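PDB 2WQL: major allergen Dau c 1 from Daucus carota, which is a pathogenesis-related food allergen of the Bet v 1 family that probably binds small ligands in an internal pocket and may take part in plant defence signalling. Local coordinates for residues T68-A73 / T84-D89; L8-S13 / L143-E148; L92-S97 / G124-P129; T100-V105 / S112-T117. The protein carries 4 engineered substitutions. All blocks are in the same frame, centred on the assembly; numbering follows the deposited sequence.

Interaction 1: T68-A73 / T84-D89; sequences TVRTDA and TVIDGD
The hairpin of strands 66-75 and 80-87 pairs Thr68 with Asp87, Val69 with Val85 and Arg70 with Thr84. Four backbone bonds join them. Arg70 and Thr84 exchange two, Arg70 N to Thr84 O at 2.9 Å and Thr84 N to Arg70 O at 2.8 Å, whereas Thr68 O receives Ile86 N and Thr68 N reaches Asp87 O. The register slips by one residue between Thr68 and Val69, so that this piece of the antiparallel Bet v 1 sheet carries a beta bulge, with Ile86 as the extra residue. On the face of Val69 and Val85, their CG2 methyls meet at 4.2 Å, and Val69 goes on to touch the bound glycol in the pocket. The face of Arg70 and Thr84 is largely polar. At its margin Asp72 takes a donor on each oxygen: Thr84 OG1 donates to the syn lone pair of Asp72 OD2 at 2.6 Å, while Asp72 OD1 takes Arg70 NE at 3.0 Å in a salt bridge. The Arg70 chain bends at chi3 (68°), which turns NE out of line with the preceding carbons. With Asp72 OD1 in plane at the guanidinium edge, Ile86 CG2 covers one face, 3.8 Å from Arg70 NH1 and displaced toward the rim.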
loop_
_atom_site.group_PDB
_atom_site.type_symbol
_atom_site.label_atom_id
_atom_site.label_comp_id
_atom_site.label_asym_id
_atom_site.label_seq_id
_atom_site.Cartn_x
_atom_site.Cartn_y
_atom_site.Cartn_z
ATOM N N THR A 68 26.260 23.868 -1.700
ATOM C CA THR A 68 27.265 23.288 -2.572
ATOM C C THR A 68 27.072 21.792 -2.536
ATOM O O THR A 68 27.136 21.193 -1.466
ATOM C CB THR A 68 28.685 23.623 -2.082
ATOM O OG1 THR A 68 28.863 25.042 -2.079
ATOM C CG2 THR A 68 29.758 22.983 -2.960
ATOM N N VAL A 69 26.845 21.188 -3.703
ATOM C CA VAL A 69 26.505 19.765 -3.802
ATOM C C VAL A 69 27.480 19.023 -4.708
ATOM O O VAL A 69 27.656 19.398 -5.855
ATOM C CB VAL A 69 25.081 19.592 -4.355
ATOM C CG1 VAL A 69 24.694 18.110 -4.449
ATOM C CG2 VAL A 69 24.107 20.363 -3.491
ATOM N N ARG A 70 28.082 17.961 -4.181
ATOM C CA ARG A 70 29.013 17.126 -4.930
ATOM C C ARG A 70 28.288 15.883 -5.412
ATOM O O ARG A 70 27.536 15.292 -4.654
ATOM C CB ARG A 70 30.181 16.721 -4.039
ATOM C CG ARG A 70 31.188 15.785 -4.676
ATOM C CD ARG A 70 32.289 15.425 -3.693
ATOM N NE ARG A 70 31.760 14.605 -2.608
ATOM C CZ ARG A 70 32.082 14.726 -1.326
ATOM N NH1 ARG A 70 32.934 15.643 -0.919
ATOM N NH2 ARG A 70 31.527 13.925 -0.438
ATOM N N THR A 71 28.510 15.492 -6.665
ATOM C CA THR A 71 28.014 14.217 -7.177
ATOM C C THR A 71 29.044 13.133 -6.860
ATOM O O THR A 71 30.180 13.244 -7.295
ATOM C CB THR A 71 27.831 14.242 -8.718
ATOM O OG1 THR A 71 26.946 15.304 -9.108
ATOM C CG2 THR A 71 27.283 12.888 -9.232
ATOM N N ASP A 72 28.628 12.098 -6.123
ATOM C CA ASP A 72 29.500 10.993 -5.729
ATOM C C ASP A 72 29.452 9.867 -6.751
ATOM O O ASP A 72 30.450 9.200 -6.981
ATOM C CB ASP A 72 29.100 10.461 -4.361
ATOM C CG ASP A 72 29.119 11.536 -3.283
ATOM O OD1 ASP A 72 30.208 12.077 -2.995
ATOM O OD2 ASP A 72 28.036 11.836 -2.713
ATOM N N ALA A 73 28.290 9.639 -7.362
ATOM C CA ALA A 73 28.105 8.514 -8.305
ATOM C C ALA A 73 26.844 8.713 -9.152
ATOM O O ALA A 73 25.835 9.253 -8.687
ATOM C CB ALA A 73 28.040 7.184 -7.568
ATOM N N THR A 84 26.318 14.527 -2.236
ATOM C CA THR A 84 26.552 15.009 -0.873
ATOM C C THR A 84 26.534 16.515 -0.801
ATOM O O THR A 84 27.186 17.176 -1.588
ATOM C CB THR A 84 27.910 14.540 -0.342
ATOM O OG1 THR A 84 28.013 13.127 -0.498
ATOM C CG2 THR A 84 28.067 14.886 1.145
ATOM N N VAL A 85 25.781 17.057 0.143
ATOM C CA VAL A 85 25.796 18.500 0.379
ATOM C C VAL A 85 26.956 18.772 1.319
ATOM O O VAL A 85 27.006 18.213 2.409
ATOM C CB VAL A 85 24.477 19.018 1.004
ATOM C CG1 VAL A 85 24.524 20.511 1.121
ATOM C CG2 VAL A 85 23.270 18.564 0.173
ATOM N N ILE A 86 27.892 19.612 0.889
ATOM C CA ILE A 86 29.150 19.787 1.620
ATOM C C ILE A 86 29.396 21.196 2.162
ATOM O O ILE A 86 30.292 21.388 2.990
ATOM C CB ILE A 86 30.366 19.314 0.767
ATOM C CG1 ILE A 86 30.545 20.175 -0.483
ATOM C CG2 ILE A 86 30.188 17.855 0.374
ATOM C CD1 ILE A 86 31.870 19.948 -1.195
ATOM N N ASP A 87 28.619 22.175 1.706
ATOM C CA ASP A 87 28.796 23.560 2.148
ATOM C C ASP A 87 27.498 24.312 1.964
ATOM O O ASP A 87 26.608 23.856 1.255
ATOM C CB ASP A 87 29.919 24.262 1.357
ATOM C CG ASP A 87 30.448 25.553 2.054
ATOM O OD1 ASP A 87 30.148 25.777 3.251
ATOM O OD2 ASP A 87 31.189 26.344 1.401
ATOM N N GLY A 88 27.405 25.463 2.620
ATOM C CA GLY A 88 26.282 26.388 2.451
ATOM C C GLY A 88 25.521 26.591 3.743
ATOM O O GLY A 88 25.683 25.812 4.685
ATOM N N ASP A 89 24.673 27.619 3.794
ATOM C CA ASP A 89 23.871 27.864 5.016
ATOM C C ASP A 89 22.773 26.795 5.243
ATOM O O ASP A 89 22.155 26.751 6.306
ATOM C CB ASP A 89 23.307 29.303 5.071
ATOM C CG ASP A 89 22.371 29.617 3.924
ATOM O OD1 ASP A 89 21.878 28.670 3.275
ATOM O OD2 ASP A 89 22.109 30.818 3.674
#

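Interaction 2: L8-S13 / L143-E148; sequences LEITSS and LFKAIE
Strand 5-12 and the long C-terminal helix 130-153 of the Bet v 1 fold meet through Ile10 and Phe144, with a polar cluster of Thr11, Ser12, Lys145 and Glu148 beside them. The two segments run nearly alongside, their axes 10.4 Å apart at an angle of 19°, and side chains bridge the gap; the same helical turn carries Leu143, which touches the bound glycol. Ile10 CG2 sits over one face of the Phe144 ring, 3.9 Å from the centroid, in a CH-pi contact, and Ile10 CD1 extends the cover to Phe144 CG. Ser12 CB comes to the edge of the same ring at Phe144 CE2. Lys145 bends at chi2 (-63°), directing CD away from a straight course; its ammonium then grips two acceptors, with NZ 2.9 Å from Thr11 O in the carbonyl plane and 2.6 Å from Glu148 OE2 on the syn side. That salt bridge would be expected to favour a charged carboxylate. Ser12 OG adds a weak bond to Glu148 OE2 at 3.0 Å, its stronger partner being the backbone N of Val14. A water also links the two segments, accepting from Ser13 N and donating to Glu148 OE1 at 2.9 Å. Beyond these residues, helix 16-25 packs Ile19 against Phe144 and Ser12, strand 112-122 flanks strand 5-12 through backbone bonds, and Ala138 of the second subunit packs on Lys145 and Glu148.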
loop_
_atom_site.group_PDB
_atom_site.type_symbol
_atom_site.label_atom_id
_atom_site.label_comp_id
_atom_site.label_asym_id
_atom_site.label_seq_id
_atom_site.Cartn_x
_atom_site.Cartn_y
_atom_site.Cartn_z
ATOM N N LEU A 8 12.545 9.981 1.701
ATOM C CA LEU A 8 11.475 10.661 0.987
ATOM C C LEU A 8 11.148 9.861 -0.259
ATOM O O LEU A 8 12.045 9.495 -1.020
ATOM C CB LEU A 8 11.933 12.063 0.576
ATOM C CG LEU A 8 10.969 12.852 -0.314
ATOM C CD1 LEU A 8 9.686 13.227 0.467
ATOM C CD2 LEU A 8 11.681 14.092 -0.896
ATOM N N GLU A 9 9.865 9.601 -0.476
ATOM C CA GLU A 9 9.424 8.892 -1.668
ATOM C C GLU A 9 8.487 9.793 -2.433
ATOM O O GLU A 9 7.609 10.411 -1.840
ATOM C CB GLU A 9 8.736 7.589 -1.296
ATOM C CG GLU A 9 9.709 6.588 -0.712
ATOM C CD GLU A 9 9.128 5.185 -0.560
ATOM O OE1 GLU A 9 7.927 4.956 -0.889
ATOM O OE2 GLU A 9 9.898 4.297 -0.103
ATOM N N ILE A 10 8.691 9.902 -3.742
ATOM C CA ILE A 10 7.792 10.691 -4.573
ATOM C C ILE A 10 7.269 9.834 -5.723
ATOM O O ILE A 10 8.026 9.272 -6.495
ATOM C CB ILE A 10 8.469 11.960 -5.132
ATOM C CG1 ILE A 10 9.064 12.813 -4.009
ATOM C CG2 ILE A 10 7.476 12.785 -5.909
ATOM C CD1 ILE A 10 10.086 13.831 -4.479
ATOM N N THR A 11 5.955 9.750 -5.823
ATOM C CA THR A 11 5.298 8.985 -6.871
ATOM C C THR A 11 5.033 9.863 -8.091
ATOM O O THR A 11 4.729 11.052 -7.959
ATOM C CB THR A 11 3.964 8.398 -6.350
ATOM O OG1 THR A 11 4.250 7.473 -5.298
ATOM C CG2 THR A 11 3.214 7.652 -7.429
ATOM N N SER A 12 5.147 9.264 -9.271
ATOM C CA SER A 12 4.884 9.948 -10.525
ATOM C C SER A 12 4.267 9.003 -11.539
ATOM O O SER A 12 4.558 7.826 -11.544
ATOM C CB SER A 12 6.178 10.523 -11.106
ATOM O OG SER A 12 5.950 11.160 -12.362
ATOM N N SER A 13 3.424 9.534 -12.411
ATOM C CA SER A 13 2.864 8.755 -13.507
ATOM C C SER A 13 3.813 8.701 -14.690
ATOM O O SER A 13 3.579 7.928 -15.610
ATOM C CB SER A 13 1.520 9.332 -13.963
ATOM O OG SER A 13 1.661 10.655 -14.434
ATOM N N LEU A 143 10.266 21.097 -6.593
ATOM C CA LEU A 143 11.145 21.108 -7.739
ATOM C C LEU A 143 10.938 19.850 -8.593
ATOM O O LEU A 143 10.874 19.934 -9.823
ATOM C CB LEU A 143 12.602 21.230 -7.287
ATOM C CG LEU A 143 13.650 21.397 -8.389
ATOM C CD1 LEU A 143 13.326 22.619 -9.248
ATOM C CD2 LEU A 143 15.047 21.492 -7.762
ATOM N N PHE A 144 10.813 18.699 -7.948
ATOM C CA PHE A 144 10.513 17.453 -8.652
ATOM C C PHE A 144 9.292 17.615 -9.552
ATOM O O PHE A 144 9.332 17.265 -10.737
ATOM C CB PHE A 144 10.246 16.323 -7.653
ATOM C CG PHE A 144 9.958 14.996 -8.294
ATOM C CD1 PHE A 144 10.961 14.040 -8.412
ATOM C CD2 PHE A 144 8.711 14.694 -8.777
ATOM C CE1 PHE A 144 10.718 12.815 -8.993
ATOM C CE2 PHE A 144 8.461 13.475 -9.371
ATOM C CZ PHE A 144 9.474 12.529 -9.474
ATOM N N LYS A 145 8.214 18.151 -8.984
ATOM C CA LYS A 145 6.948 18.250 -9.680
ATOM C C LYS A 145 6.945 19.317 -10.768
ATOM O O LYS A 145 6.232 19.199 -11.761
ATOM C CB LYS A 145 5.811 18.485 -8.679
ATOM C CG LYS A 145 5.486 17.263 -7.795
ATOM C CD LYS A 145 4.998 16.075 -8.629
ATOM C CE LYS A 145 4.457 14.914 -7.786
ATOM N NZ LYS A 145 4.054 13.758 -8.679
ATOM N N ALA A 146 7.731 20.368 -10.592
ATOM C CA ALA A 146 7.887 21.359 -11.651
ATOM C C ALA A 146 8.555 20.684 -12.855
ATOM O O ALA A 146 8.188 20.930 -14.000
ATOM C CB ALA A 146 8.703 22.555 -11.165
ATOM N N ILE A 147 9.532 19.820 -12.580
ATOM C CA ILE A 147 10.226 19.066 -13.625
ATOM C C ILE A 147 9.300 18.032 -14.271
ATOM O O ILE A 147 9.278 17.882 -15.497
ATOM C CB ILE A 147 11.522 18.392 -13.083
ATOM C CG1 ILE A 147 12.587 19.450 -12.779
ATOM C CG2 ILE A 147 12.102 17.404 -14.079
ATOM C CD1 ILE A 147 13.691 18.964 -11.865
ATOM N N GLU A 148 8.525 17.328 -13.456
ATOM C CA GLU A 148 7.502 16.409 -13.980
ATOM C C GLU A 148 6.572 17.117 -14.984
ATOM O O GLU A 148 6.254 16.592 -16.049
ATOM C CB GLU A 148 6.681 15.813 -12.835
ATOM C CG GLU A 148 5.950 14.535 -13.196
ATOM C CD GLU A 148 4.863 14.159 -12.192
ATOM O OE1 GLU A 148 3.682 14.292 -12.548
ATOM O OE2 GLU A 148 5.169 13.740 -11.051
HETATM O O HOH W 1 2.541 11.898 -11.425
#

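Interaction 3: L92-S97 / G124-P129; sequences LGFIES and GDAVVP
The Phe94 ring has Ile95 CG1, from the next residue in the chain, over one face, 4.0 Å above the plane and offset toward the rim, and Pro129 CD near the plane at one edge, 4.4 Å from Phe94 CZ. Ala126 CB, Val128 CG2 and the carbonyl O of Val127 approach the ring obliquely. This is the end of the Bet v 1 fold where the start of strand 95-106 lies beside the loop leading from strand 112-122 into the long C-terminal helix. No hydrogen bond crosses between residues 92-97 and 124-129; the contact is made by apolar groups together with a single carbonyl. Phe94 CG, the root of the ring, stands between the backbone N and the carbonyl carbon (chi1 62°). Along the loop the ring meets successive residues: Phe94 CD1 lies 3.7 Å from Ala126 CB, and Phe94 CE1 is 3.9 Å from Val127 O. The loop itself is tied down from outside, with Val128 N bonded to the side chain of Gln4 and Ala126 O to the hydroxyl of Thr122. Pro129 then occupies the N-cap position of helix 130-153, so the aromatic edge reaches the point where the helix begins. Deeper in, the buried side chain of Val128 packs on Phe120 and, from the helix, on Ile133. Ile95 and Val128 cross at about a right angle there, with Ile95 CD1 meeting Val128 CG2 at 3.9 Å.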
loop_
_atom_site.group_PDB
_atom_site.type_symbol
_atom_site.label_atom_id
_atom_site.label_comp_id
_atom_site.label_asym_id
_atom_site.label_seq_id
_atom_site.Cartn_x
_atom_site.Cartn_y
_atom_site.Cartn_z
ATOM N N LEU A 92 23.198 24.770 8.295
ATOM C CA LEU A 92 22.955 25.470 9.551
ATOM C C LEU A 92 24.319 25.686 10.216
ATOM O O LEU A 92 25.341 25.879 9.528
ATOM C CB LEU A 92 21.979 24.675 10.433
ATOM C CG LEU A 92 20.765 24.067 9.694
ATOM C CD1 LEU A 92 19.964 23.135 10.600
ATOM C CD2 LEU A 92 19.857 25.147 9.082
ATOM N N GLY A 93 24.400 25.644 11.531
ATOM C CA GLY A 93 25.715 25.875 12.126
ATOM C C GLY A 93 26.600 24.643 12.251
ATOM O O GLY A 93 27.779 24.756 12.529
ATOM N N PHE A 94 26.037 23.461 12.061
ATOM C CA PHE A 94 26.584 22.267 12.709
ATOM C C PHE A 94 26.540 20.966 11.938
ATOM O O PHE A 94 27.058 19.967 12.449
ATOM C CB PHE A 94 25.831 22.038 14.036
ATOM C CG PHE A 94 24.348 21.776 13.878
ATOM C CD1 PHE A 94 23.865 20.484 13.803
ATOM C CD2 PHE A 94 23.442 22.835 13.802
ATOM C CE1 PHE A 94 22.512 20.234 13.668
ATOM C CE2 PHE A 94 22.069 22.595 13.649
ATOM C CZ PHE A 94 21.607 21.290 13.589
ATOM N N ILE A 95 25.885 20.935 10.771
ATOM C CA ILE A 95 25.854 19.722 9.939
ATOM C C ILE A 95 27.149 19.672 9.144
ATOM O O ILE A 95 27.467 20.617 8.426
ATOM C CB ILE A 95 24.673 19.702 8.948
ATOM C CG1 ILE A 95 23.329 19.800 9.689
ATOM C CG2 ILE A 95 24.726 18.428 8.134
ATOM C CD1 ILE A 95 22.091 19.958 8.776
ATOM N N GLU A 96 27.918 18.597 9.290
ATOM C CA GLU A 96 29.171 18.468 8.550
ATOM C C GLU A 96 28.894 18.191 7.076
ATOM O O GLU A 96 29.495 18.825 6.193
ATOM C CB GLU A 96 30.033 17.357 9.128
ATOM C CG GLU A 96 30.531 17.634 10.554
ATOM C CD GLU A 96 31.148 16.398 11.235
ATOM O OE1 GLU A 96 30.846 15.245 10.822
ATOM O OE2 GLU A 96 31.938 16.588 12.200
ATOM N N SER A 97 27.979 17.255 6.814
ATOM C CA SER A 97 27.545 16.967 5.445
ATOM C C SER A 97 26.202 16.234 5.402
ATOM O O SER A 97 25.824 15.570 6.371
ATOM C CB SER A 97 28.618 16.150 4.723
ATOM O OG SER A 97 28.682 14.827 5.216
ATOM N N GLY A 124 29.271 15.743 17.119
ATOM C CA GLY A 124 28.776 15.262 18.415
ATOM C C GLY A 124 27.412 14.608 18.314
ATOM O O GLY A 124 27.133 13.921 17.344
ATOM N N ASP A 125 26.558 14.836 19.314
ATOM C CA ASP A 125 25.191 14.276 19.331
ATOM C C ASP A 125 24.137 15.215 18.755
ATOM O O ASP A 125 22.946 15.030 19.003
ATOM C CB ASP A 125 24.765 13.915 20.768
ATOM C CG ASP A 125 25.495 12.723 21.317
ATOM O OD1 ASP A 125 26.110 11.963 20.527
ATOM O OD2 ASP A 125 25.453 12.555 22.555
ATOM N N ALA A 126 24.557 16.220 17.998
ATOM C CA ALA A 126 23.629 17.236 17.512
ATOM C C ALA A 126 22.594 16.621 16.564
ATOM O O ALA A 126 22.928 15.878 15.654
ATOM C CB ALA A 126 24.392 18.368 16.845
ATOM N N VAL A 127 21.332 16.929 16.805
ATOM C CA VAL A 127 20.232 16.403 15.999
ATOM C C VAL A 127 19.676 17.487 15.064
ATOM O O VAL A 127 19.495 18.627 15.471
ATOM C CB VAL A 127 19.113 15.839 16.897
ATOM C CG1 VAL A 127 17.913 15.471 16.058
ATOM C CG2 VAL A 127 19.642 14.627 17.684
ATOM N N VAL A 128 19.420 17.117 13.811
ATOM C CA VAL A 128 18.751 17.995 12.858
ATOM C C VAL A 128 17.247 17.987 13.133
ATOM O O VAL A 128 16.631 16.934 13.073
ATOM C CB VAL A 128 18.961 17.534 11.419
ATOM C CG1 VAL A 128 18.310 18.518 10.462
ATOM C CG2 VAL A 128 20.456 17.358 11.114
ATOM N N PRO A 129 16.651 19.154 13.439
ATOM C CA PRO A 129 15.236 19.182 13.817
ATOM C C PRO A 129 14.269 18.779 12.705
ATOM O O PRO A 129 14.538 19.016 11.526
ATOM C CB PRO A 129 15.000 20.647 14.188
ATOM C CG PRO A 129 16.330 21.185 14.481
ATOM C CD PRO A 129 17.265 20.485 13.578
#

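Interaction 4: T100-V105 / S112-T117; sequences THMVVV and SITKTT. Engineered in segment 100-105: Met102 (natural residue Leu). With P4C (O-acetaldehydyl-hexaethylene glycol), chain E.
Met102, an engineered residue, crosses Thr116 and Thr114 obliquely on the inner face of the sheet. Met102 CG is anti to the backbone N (chi1 -168°) and comes 3.4 Å from Thr116 OG1, while Met102 SD lies 3.8 Å from Thr114 CG2. Next along this face, Val104 and Thr114 stand side by side, pointing the same way, with Val104 CG1 3.7 Å from Thr114 OG1. Thr116 CG2, anti to its own backbone N, faces the bound glycol and comes 3.5 Å from its atom C8. Thr100 OG1 is 3.8 Å from glycol C6 and is itself hydrogen-bonded to Ser83 O on the neighbouring strand. On the reverse face Val103 and Lys115 also lie side by side, Val103 CG1 being 4.0 Å from Lys115 CB. Val105 and Ile113 follow on that face, as do His101 and Thr117. The polar groups here have partners beyond the pair: the His101 ring is held by Glu99 and Asp82, and Thr117 OG1 bonds to Pro106 O of the third subunit. Between the two faces six regular backbone bonds join the strands, two each for His101 with Thr117, Val103 with Lys115 and Val105 with Ile113. The result is a long antiparallel beta hairpin of the Bet v 1 fold, one face lining the internal ligand pocket and the other meeting another subunit.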
loop_
_atom_site.group_PDB
_atom_site.type_symbol
_atom_site.label_atom_id
_atom_site.label_comp_id
_atom_site.label_asym_id
_atom_site.label_seq_id
_atom_site.Cartn_x
_atom_site.Cartn_y
_atom_site.Cartn_z
ATOM N N THR A 100 23.342 11.838 0.428
ATOM C CA THR A 100 22.075 11.363 -0.146
ATOM C C THR A 100 22.245 10.249 -1.189
ATOM O O THR A 100 23.214 10.192 -1.925
ATOM C CB THR A 100 21.266 12.502 -0.800
ATOM O OG1 THR A 100 21.825 12.813 -2.083
ATOM C CG2 THR A 100 21.278 13.740 0.055
ATOM N N HIS A 101 21.269 9.362 -1.247
ATOM C CA HIS A 101 21.278 8.220 -2.183
ATOM C C HIS A 101 19.894 8.085 -2.800
ATOM O O HIS A 101 18.919 7.918 -2.087
ATOM C CB HIS A 101 21.608 6.927 -1.458
ATOM C CG HIS A 101 22.927 6.950 -0.752
ATOM N ND1 HIS A 101 24.108 6.594 -1.373
ATOM C CD2 HIS A 101 23.259 7.297 0.514
ATOM C CE1 HIS A 101 25.107 6.718 -0.516
ATOM N NE2 HIS A 101 24.617 7.142 0.636
ATOM N N MET A 102 19.812 8.201 -4.116
ATOM C CA MET A 102 18.532 8.223 -4.793
ATOM C C MET A 102 18.439 7.098 -5.808
ATOM O O MET A 102 19.403 6.796 -6.518
ATOM C CB MET A 102 18.348 9.551 -5.510
ATOM C CG MET A 102 16.955 9.782 -5.995
ATOM S SD MET A 102 16.847 11.282 -6.962
ATOM C CE MET A 102 17.633 10.711 -8.470
ATOM N N VAL A 103 17.271 6.479 -5.884
ATOM C CA VAL A 103 17.021 5.497 -6.927
ATOM C C VAL A 103 15.605 5.708 -7.465
ATOM O O VAL A 103 14.698 5.970 -6.703
ATOM C CB VAL A 103 17.229 4.052 -6.405
ATOM C CG1 VAL A 103 16.225 3.718 -5.303
ATOM C CG2 VAL A 103 17.153 3.038 -7.542
ATOM N N VAL A 104 15.435 5.625 -8.778
ATOM C CA VAL A 104 14.123 5.753 -9.403
ATOM C C VAL A 104 13.679 4.352 -9.804
ATOM O O VAL A 104 14.334 3.710 -10.601
ATOM C CB VAL A 104 14.163 6.657 -10.645
ATOM C CG1 VAL A 104 12.780 6.938 -11.116
ATOM C CG2 VAL A 104 14.884 7.950 -10.343
ATOM N N VAL A 105 12.580 3.860 -9.248
ATOM C CA VAL A 105 12.152 2.500 -9.575
ATOM C C VAL A 105 10.829 2.504 -10.341
ATOM O O VAL A 105 9.948 3.295 -10.035
ATOM C CB VAL A 105 12.060 1.565 -8.316
ATOM C CG1 VAL A 105 13.093 1.937 -7.280
ATOM C CG2 VAL A 105 10.694 1.596 -7.717
ATOM N N SER A 112 6.475 5.606 -11.867
ATOM C CA SER A 112 7.689 5.423 -11.077
ATOM C C SER A 112 7.579 5.932 -9.639
ATOM O O SER A 112 6.699 6.713 -9.324
ATOM C CB SER A 112 8.851 6.135 -11.769
ATOM O OG SER A 112 8.588 7.532 -11.941
ATOM N N ILE A 113 8.473 5.453 -8.781
ATOM C CA ILE A 113 8.671 5.990 -7.439
ATOM C C ILE A 113 10.129 6.385 -7.327
ATOM O O ILE A 113 11.003 5.578 -7.607
ATOM C CB ILE A 113 8.382 4.961 -6.329
ATOM C CG1 ILE A 113 6.927 4.485 -6.374
ATOM C CG2 ILE A 113 8.621 5.574 -4.968
ATOM C CD1 ILE A 113 6.646 3.291 -5.509
ATOM N N THR A 114 10.390 7.625 -6.929
ATOM C CA THR A 114 11.747 8.109 -6.727
ATOM C C THR A 114 12.004 8.052 -5.216
ATOM O O THR A 114 11.358 8.777 -4.440
ATOM C CB THR A 114 11.916 9.541 -7.292
ATOM O OG1 THR A 114 11.739 9.507 -8.711
ATOM C CG2 THR A 114 13.270 10.106 -6.991
ATOM N N LYS A 115 12.927 7.184 -4.811
ATOM C CA LYS A 115 13.229 6.943 -3.402
ATOM C C LYS A 115 14.566 7.571 -3.028
ATOM O O LYS A 115 15.591 7.196 -3.622
ATOM C CB LYS A 115 13.282 5.435 -3.148
ATOM C CG LYS A 115 11.965 4.701 -3.509
ATOM C CD LYS A 115 11.986 3.214 -3.154
ATOM C CE LYS A 115 10.603 2.574 -3.288
ATOM N NZ LYS A 115 10.669 1.064 -3.338
ATOM N N THR A 116 14.567 8.512 -2.073
ATOM C CA THR A 116 15.796 9.164 -1.615
ATOM C C THR A 116 16.020 8.921 -0.134
ATOM O O THR A 116 15.115 9.060 0.669
ATOM C CB THR A 116 15.779 10.686 -1.846
ATOM O OG1 THR A 116 15.471 10.949 -3.221
ATOM C CG2 THR A 116 17.142 11.313 -1.485
ATOM N N THR A 117 17.246 8.571 0.214
ATOM C CA THR A 117 17.667 8.443 1.599
ATOM C C THR A 117 18.719 9.505 1.865
ATOM O O THR A 117 19.691 9.616 1.126
ATOM C CB THR A 117 18.305 7.055 1.850
ATOM O OG1 THR A 117 17.326 6.037 1.603
ATOM C CG2 THR A 117 18.854 6.967 3.274
HETATM O O1 P4C E . 20.519 16.570 -9.758
HETATM C C2 P4C E . 20.263 16.525 -8.557
HETATM C C3 P4C E . 19.386 15.433 -7.971
HETATM O O4 P4C E . 19.352 15.617 -6.543
HETATM C C5 P4C E . 18.948 14.485 -5.740
HETATM C C6 P4C E . 19.453 14.701 -4.307
HETATM O O7 P4C E . 18.447 15.287 -3.486
HETATM C C8 P4C E . 17.365 14.402 -3.118
HETATM C C9 P4C E . 15.955 14.989 -3.363
HETATM O O10 P4C E . 15.259 14.261 -4.404
HETATM C C11 P4C E . 14.194 14.992 -5.041
HETATM C C12 P4C E . 14.558 15.384 -6.472
HETATM O O13 P4C E . 14.550 16.812 -6.621
HETATM C C14 P4C E . 14.811 17.281 -7.951
HETATM C C15 P4C E . 16.310 17.360 -8.222
HETATM O O16 P4C E . 16.785 18.704 -8.124
HETATM C C17 P4C E . 18.167 18.830 -7.709
HETATM C C18 P4C E . 18.385 20.093 -6.846
HETATM O O19 P4C E . 19.540 19.997 -5.976
HETATM C C20 P4C E . 19.241 19.810 -4.578
HETATM C C21 P4C E . 20.368 19.015 -3.887
HETATM O O22 P4C E . 19.922 17.857 -3.141
#

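In the fold
All four contacts share one antiparallel sheet. Interactions 1 and 4 are hairpins within it, built on paired backbone bonds; the first is bulged and only partly buried, with a salt-bridged polar face, the second regular and buried. Interaction 2, also buried, attaches the long helix by an aromatic-aliphatic contact and a charged cluster instead, and it adjoins interaction 4 where Leu8 O and Ile10 O probably accept bonds from Thr116 N and Thr114 N. Interaction 3 lies nearer the surface, is apolar and shares strand 95-106 with interaction 4, their centres about 24 Å apart. Ser97 packs against Thr84 and Val85, joining interactions 3 and 1. Interactions 1, 2 and 4 contribute residues to the glycol pocket.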